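Long-range contact in periplasmic binding protein (Veillonella parvula, PDB 4OVK), which probably binds a solute in the periplasm and delivers it to an ABC transporter for import: residues Asn177-Leu189 against Trp229-Ile242. Sequence-based numbering, arbitrary orientation.
Sequences NKPKVLYLQNKNL and WDPDIIILSNFDSI
The two central strands of a four-stranded parallel sheet in one lobe of this periplasmic binding protein, 180-184 and 233-236, run side by side and illustrate how side-chain bonds add to a backbone ladder at both ends. Leu182 N donates to Ile233 O (3.0 Å) and Leu182 O accepts from Ile235 N, the residues flanking its partner Ile234, as in parallel strands. Asp232 turns the anti lone pair of OD2 to Lys180 N at 2.8 Å, while Lys180, bent at chi3 (-62°), brings NZ back to Trp229 O. On one face of the sheet, Ile235 CG2 lies over the Tyr183 ring, 3.8 Å from its centroid, in a CH-pi contact; the phenol OH bonds to Asp279. On the other, Leu184 CD2 meets Leu236 CD2 and Ile242 CD1. Beyond the strands, Ser237 OG donates to Gln185 O and accepts from Phe239 N in an ST turn. Lys187, bent at chi3 and chi4, brings NZ to the syn side of Asp240 OD2 (salt bridge, 2.7 Å), 27° out of the carboxylate plane, and donates to Ser241 OG. An alanine here is likely to leave Asp240 without its charged mate and Ser241 OG without this donor. Ile242 N meets the same OD2 on its anti side, 28° out of plane and 2.9 Å away, completing an Asx turn.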
loop_
_atom_site.group_PDB
_atom_site.type_symbol
_atom_site.label_atom_id
_atom_site.label_comp_id
_atom_site.label_asym_id
_atom_site.label_seq_id
_atom_site.Cartn_x
_atom_site.Cartn_y
_atom_site.Cartn_z
ATOM N N ASN A 177 -0.646 -12.729 -26.190
ATOM C CA ASN A 177 -2.015 -12.156 -26.218
ATOM C C ASN A 177 -2.581 -11.666 -24.858
ATOM O O ASN A 177 -3.739 -11.914 -24.514
ATOM C CB ASN A 177 -2.996 -13.114 -26.936
ATOM C CG ASN A 177 -3.212 -14.428 -26.191
ATOM O OD1 ASN A 177 -3.667 -14.441 -25.044
ATOM N ND2 ASN A 177 -2.893 -15.545 -26.850
ATOM N N LYS A 178 -1.774 -10.926 -24.113
ATOM C CA LYS A 178 -2.170 -10.456 -22.778
ATOM C C LYS A 178 -3.288 -9.403 -22.828
ATOM O O LYS A 178 -3.309 -8.587 -23.744
ATOM C CB LYS A 178 -0.948 -9.860 -22.093
ATOM C CG LYS A 178 0.220 -10.826 -21.949
ATOM C CD LYS A 178 1.407 -10.155 -21.277
ATOM C CE LYS A 178 2.693 -10.361 -22.043
ATOM N NZ LYS A 178 3.766 -9.550 -21.420
ATOM N N PRO A 179 -4.221 -9.411 -21.846
ATOM C CA PRO A 179 -5.236 -8.350 -21.805
ATOM C C PRO A 179 -4.591 -6.986 -21.580
ATOM O O PRO A 179 -3.622 -6.890 -20.821
ATOM C CB PRO A 179 -6.111 -8.714 -20.594
ATOM C CG PRO A 179 -5.789 -10.124 -20.271
ATOM C CD PRO A 179 -4.384 -10.373 -20.742
ATOM N N LYS A 180 -5.113 -5.959 -22.247
ATOM C CA LYS A 180 -4.632 -4.594 -22.067
ATOM C C LYS A 180 -5.320 -3.951 -20.863
ATOM O O LYS A 180 -6.549 -3.889 -20.800
ATOM C CB LYS A 180 -4.883 -3.771 -23.322
ATOM C CG LYS A 180 -4.189 -2.417 -23.303
ATOM C CD LYS A 180 -4.438 -1.621 -24.577
ATOM C CE LYS A 180 -3.888 -2.315 -25.812
ATOM N NZ LYS A 180 -3.837 -1.364 -26.951
ATOM N N VAL A 181 -4.511 -3.468 -19.921
ATOM C CA VAL A 181 -5.003 -2.993 -18.624
ATOM C C VAL A 181 -4.627 -1.536 -18.421
ATOM O O VAL A 181 -3.460 -1.156 -18.627
ATOM C CB VAL A 181 -4.420 -3.810 -17.443
ATOM C CG1 VAL A 181 -5.046 -3.374 -16.126
ATOM C CG2 VAL A 181 -4.601 -5.314 -17.663
ATOM N N LEU A 182 -5.622 -0.741 -18.018
ATOM C CA LEU A 182 -5.453 0.676 -17.688
ATOM C C LEU A 182 -5.687 0.847 -16.187
ATOM O O LEU A 182 -6.710 0.391 -15.656
ATOM C CB LEU A 182 -6.478 1.521 -18.439
ATOM C CG LEU A 182 -6.363 3.034 -18.214
ATOM C CD1 LEU A 182 -5.068 3.556 -18.819
ATOM C CD2 LEU A 182 -7.566 3.746 -18.803
ATOM N N TYR A 183 -4.744 1.492 -15.499
ATOM C CA TYR A 183 -4.918 1.820 -14.092
ATOM C C TYR A 183 -5.275 3.308 -14.023
ATOM O O TYR A 183 -4.426 4.173 -14.226
ATOM C CB TYR A 183 -3.645 1.483 -13.305
ATOM C CG TYR A 183 -3.866 1.058 -11.850
ATOM C CD1 TYR A 183 -4.419 1.924 -10.925
ATOM C CD2 TYR A 183 -3.512 -0.216 -11.411
ATOM C CE1 TYR A 183 -4.602 1.543 -9.597
ATOM C CE2 TYR A 183 -3.708 -0.614 -10.098
ATOM C CZ TYR A 183 -4.242 0.273 -9.190
ATOM O OH TYR A 183 -4.412 -0.114 -7.877
ATOM N N LEU A 184 -6.560 3.581 -13.811
ATOM C CA LEU A 184 -7.101 4.934 -13.805
ATOM C C LEU A 184 -7.122 5.473 -12.375
ATOM O O LEU A 184 -7.709 4.853 -11.485
ATOM C CB LEU A 184 -8.517 4.928 -14.430
ATOM C CG LEU A 184 -9.285 6.255 -14.532
ATOM C CD1 LEU A 184 -8.588 7.267 -15.440
ATOM C CD2 LEU A 184 -10.707 5.998 -15.033
ATOM N N GLN A 185 -6.461 6.612 -12.145
ATOM C CA GLN A 185 -6.378 7.166 -10.791
ATOM C C GLN A 185 -7.668 7.827 -10.320
ATOM O O GLN A 185 -8.059 7.682 -9.150
ATOM C CB GLN A 185 -5.256 8.199 -10.660
ATOM C CG GLN A 185 -4.849 8.411 -9.197
ATOM C CD GLN A 185 -3.768 9.462 -8.988
ATOM O OE1 GLN A 185 -3.037 9.425 -7.998
ATOM N NE2 GLN A 185 -3.676 10.412 -9.903
ATOM N N ASN A 186 -8.303 8.587 -11.209
ATOM C CA ASN A 186 -9.348 9.524 -10.787
ATOM C C ASN A 186 -10.328 9.883 -11.908
ATOM O O ASN A 186 -10.322 9.247 -12.960
ATOM C CB ASN A 186 -8.696 10.775 -10.181
ATOM C CG ASN A 186 -7.753 11.478 -11.126
ATOM O OD1 ASN A 186 -7.936 11.464 -12.339
ATOM N ND2 ASN A 186 -6.745 12.141 -10.561
ATOM N N LYS A 187 -11.156 10.903 -11.666
ATOM C CA LYS A 187 -12.154 11.376 -12.630
ATOM C C LYS A 187 -11.612 12.428 -13.595
ATOM O O LYS A 187 -12.384 13.031 -14.352
ATOM C CB LYS A 187 -13.359 11.951 -11.880
ATOM C CG LYS A 187 -14.000 10.960 -10.921
ATOM C CD LYS A 187 -15.273 11.502 -10.285
ATOM C CE LYS A 187 -14.989 12.277 -9.023
ATOM N NZ LYS A 187 -14.392 11.457 -7.940
ATOM N N ASN A 188 -10.295 12.633 -13.580
ATOM C CA ASN A 188 -9.654 13.677 -14.370
ATOM C C ASN A 188 -8.610 13.099 -15.333
ATOM O O ASN A 188 -7.600 13.738 -15.614
ATOM C CB ASN A 188 -9.018 14.713 -13.428
ATOM C CG ASN A 188 -8.820 16.068 -14.087
ATOM O OD1 ASN A 188 -9.555 16.442 -15.006
ATOM N ND2 ASN A 188 -7.828 16.823 -13.606
ATOM N N LEU A 189 -8.862 11.881 -15.826
ATOM C CA LEU A 189 -8.061 11.273 -16.891
ATOM C C LEU A 189 -6.577 11.108 -16.538
ATOM O O LEU A 189 -5.706 11.157 -17.405
ATOM C CB LEU A 189 -8.225 12.065 -18.200
ATOM C CG LEU A 189 -9.643 12.054 -18.775
ATOM C CD1 LEU A 189 -9.797 13.106 -19.864
ATOM C CD2 LEU A 189 -9.981 10.662 -19.304
ATOM N N TRP A 229 -6.171 3.318 -27.153
ATOM C CA TRP A 229 -5.657 2.148 -26.426
ATOM C C TRP A 229 -6.727 1.064 -26.353
ATOM O O TRP A 229 -6.444 -0.107 -26.597
ATOM C CB TRP A 229 -5.209 2.510 -25.000
ATOM C CG TRP A 229 -4.072 3.495 -24.917
ATOM C CD1 TRP A 229 -3.132 3.749 -25.870
ATOM C CD2 TRP A 229 -3.752 4.337 -23.804
ATOM N NE1 TRP A 229 -2.255 4.713 -25.429
ATOM C CE2 TRP A 229 -2.608 5.086 -24.160
ATOM C CE3 TRP A 229 -4.321 4.533 -22.540
ATOM C CZ2 TRP A 229 -2.027 6.017 -23.302
ATOM C CZ3 TRP A 229 -3.739 5.457 -21.682
ATOM C CH2 TRP A 229 -2.604 6.186 -22.068
ATOM N N ASP A 230 -7.953 1.473 -26.021
ATOM C CA ASP A 230 -9.096 0.559 -25.901
ATOM C C ASP A 230 -8.798 -0.606 -24.937
ATOM O O ASP A 230 -8.777 -1.776 -25.339
ATOM C CB ASP A 230 -9.517 0.041 -27.291
ATOM C CG ASP A 230 -10.956 -0.450 -27.326
ATOM O OD1 ASP A 230 -11.684 -0.272 -26.326
ATOM O OD2 ASP A 230 -11.379 -1.000 -28.367
ATOM N N PRO A 231 -8.556 -0.287 -23.656
ATOM C CA PRO A 231 -8.192 -1.334 -22.710
ATOM C C PRO A 231 -9.300 -2.370 -22.515
ATOM O O PRO A 231 -10.499 -2.047 -22.634
ATOM C CB PRO A 231 -7.909 -0.558 -21.414
ATOM C CG PRO A 231 -8.683 0.699 -21.547
ATOM C CD PRO A 231 -8.655 1.034 -23.003
ATOM N N ASP A 232 -8.875 -3.608 -22.274
ATOM C CA ASP A 232 -9.768 -4.738 -21.945
ATOM C C ASP A 232 -10.228 -4.724 -20.484
ATOM O O ASP A 232 -11.323 -5.209 -20.153
ATOM C CB ASP A 232 -9.050 -6.062 -22.222
ATOM C CG ASP A 232 -8.595 -6.197 -23.674
ATOM O OD1 ASP A 232 -9.470 -6.310 -24.567
ATOM O OD2 ASP A 232 -7.361 -6.194 -23.921
ATOM N N ILE A 233 -9.369 -4.197 -19.610
ATOM C CA ILE A 233 -9.611 -4.162 -18.166
ATOM C C ILE A 233 -9.226 -2.775 -17.657
ATOM O O ILE A 233 -8.222 -2.216 -18.102
ATOM C CB ILE A 233 -8.768 -5.237 -17.437
ATOM C CG1 ILE A 233 -9.212 -6.644 -17.849
ATOM C CG2 ILE A 233 -8.883 -5.103 -15.920
ATOM C CD1 ILE A 233 -8.273 -7.749 -17.399
ATOM N N ILE A 234 -10.041 -2.215 -16.764
ATOM C CA ILE A 234 -9.729 -0.928 -16.120
ATOM C C ILE A 234 -9.770 -1.160 -14.615
ATOM O O ILE A 234 -10.737 -1.725 -14.103
ATOM C CB ILE A 234 -10.744 0.177 -16.500
ATOM C CG1 ILE A 234 -10.682 0.483 -18.005
ATOM C CG2 ILE A 234 -10.485 1.454 -15.691
ATOM C CD1 ILE A 234 -11.865 1.296 -18.520
ATOM N N ILE A 235 -8.699 -0.771 -13.926
ATOM C CA ILE A 235 -8.649 -0.798 -12.480
ATOM C C ILE A 235 -8.712 0.654 -12.013
ATOM O O ILE A 235 -8.007 1.509 -12.552
ATOM C CB ILE A 235 -7.365 -1.482 -11.975
ATOM C CG1 ILE A 235 -7.324 -2.945 -12.470
ATOM C CG2 ILE A 235 -7.260 -1.394 -10.463
ATOM C CD1 ILE A 235 -5.994 -3.585 -12.257
ATOM N N LEU A 236 -9.580 0.924 -11.042
ATOM C CA LEU A 236 -9.767 2.265 -10.498
ATOM C C LEU A 236 -9.039 2.351 -9.168
ATOM O O LEU A 236 -9.212 1.496 -8.321
ATOM C CB LEU A 236 -11.256 2.558 -10.280
ATOM C CG LEU A 236 -12.196 2.372 -11.473
ATOM C CD1 LEU A 236 -13.642 2.532 -11.045
ATOM C CD2 LEU A 236 -11.875 3.340 -12.592
ATOM N N SER A 237 -8.244 3.403 -8.975
ATOM C CA SER A 237 -7.485 3.541 -7.749
ATOM C C SER A 237 -8.340 4.001 -6.556
ATOM O O SER A 237 -9.485 4.415 -6.724
ATOM C CB SER A 237 -6.328 4.520 -7.965
ATOM O OG SER A 237 -6.710 5.824 -7.592
ATOM N N ASN A 238 -7.748 3.941 -5.360
ATOM C CA ASN A 238 -8.361 4.467 -4.121
ATOM C C ASN A 238 -7.914 5.881 -3.765
ATOM O O ASN A 238 -8.198 6.373 -2.662
ATOM C CB ASN A 238 -8.080 3.527 -2.941
ATOM C CG ASN A 238 -8.875 2.241 -3.032
ATOM O OD1 ASN A 238 -8.356 1.207 -3.417
ATOM N ND2 ASN A 238 -10.148 2.315 -2.705
ATOM N N PHE A 239 -7.239 6.556 -4.692
ATOM C CA PHE A 239 -6.901 7.980 -4.501
ATOM C C PHE A 239 -8.113 8.898 -4.661
ATOM O O PHE A 239 -8.041 10.090 -4.351
ATOM C CB PHE A 239 -5.822 8.415 -5.500
ATOM C CG PHE A 239 -4.442 7.938 -5.158
ATOM C CD1 PHE A 239 -3.982 6.708 -5.605
ATOM C CD2 PHE A 239 -3.580 8.749 -4.412
ATOM C CE1 PHE A 239 -2.696 6.279 -5.299
ATOM C CE2 PHE A 239 -2.296 8.322 -4.108
ATOM C CZ PHE A 239 -1.853 7.087 -4.549
ATOM N N ASP A 240 -9.222 8.344 -5.141
ATOM C CA ASP A 240 -10.359 9.110 -5.611
ATOM C C ASP A 240 -11.620 8.299 -5.351
ATOM O O ASP A 240 -11.553 7.069 -5.243
ATOM C CB ASP A 240 -10.189 9.323 -7.120
ATOM C CG ASP A 240 -11.207 10.258 -7.693
ATOM O OD1 ASP A 240 -10.977 11.478 -7.644
ATOM O OD2 ASP A 240 -12.250 9.772 -8.182
ATOM N N SER A 241 -12.770 8.968 -5.291
ATOM C CA SER A 241 -14.047 8.279 -5.052
ATOM C C SER A 241 -14.572 7.485 -6.250
ATOM O O SER A 241 -15.567 6.795 -6.113
ATOM C CB SER A 241 -15.131 9.291 -4.658
ATOM O OG SER A 241 -15.598 10.025 -5.804
ATOM N N ILE A 242 -13.933 7.591 -7.414
ATOM C CA ILE A 242 -14.461 6.985 -8.635
ATOM C C ILE A 242 -14.759 5.488 -8.450
ATOM O O ILE A 242 -13.974 4.741 -7.862
ATOM C CB ILE A 242 -13.535 7.252 -9.840
ATOM C CG1 ILE A 242 -14.199 6.825 -11.157
ATOM C CG2 ILE A 242 -12.187 6.574 -9.652
ATOM C CD1 ILE A 242 -13.384 7.199 -12.378
HETATM O O HOH W 1 -12.965 11.811 -5.420
HETATM O O HOH W 2 -11.225 13.018 -9.751
#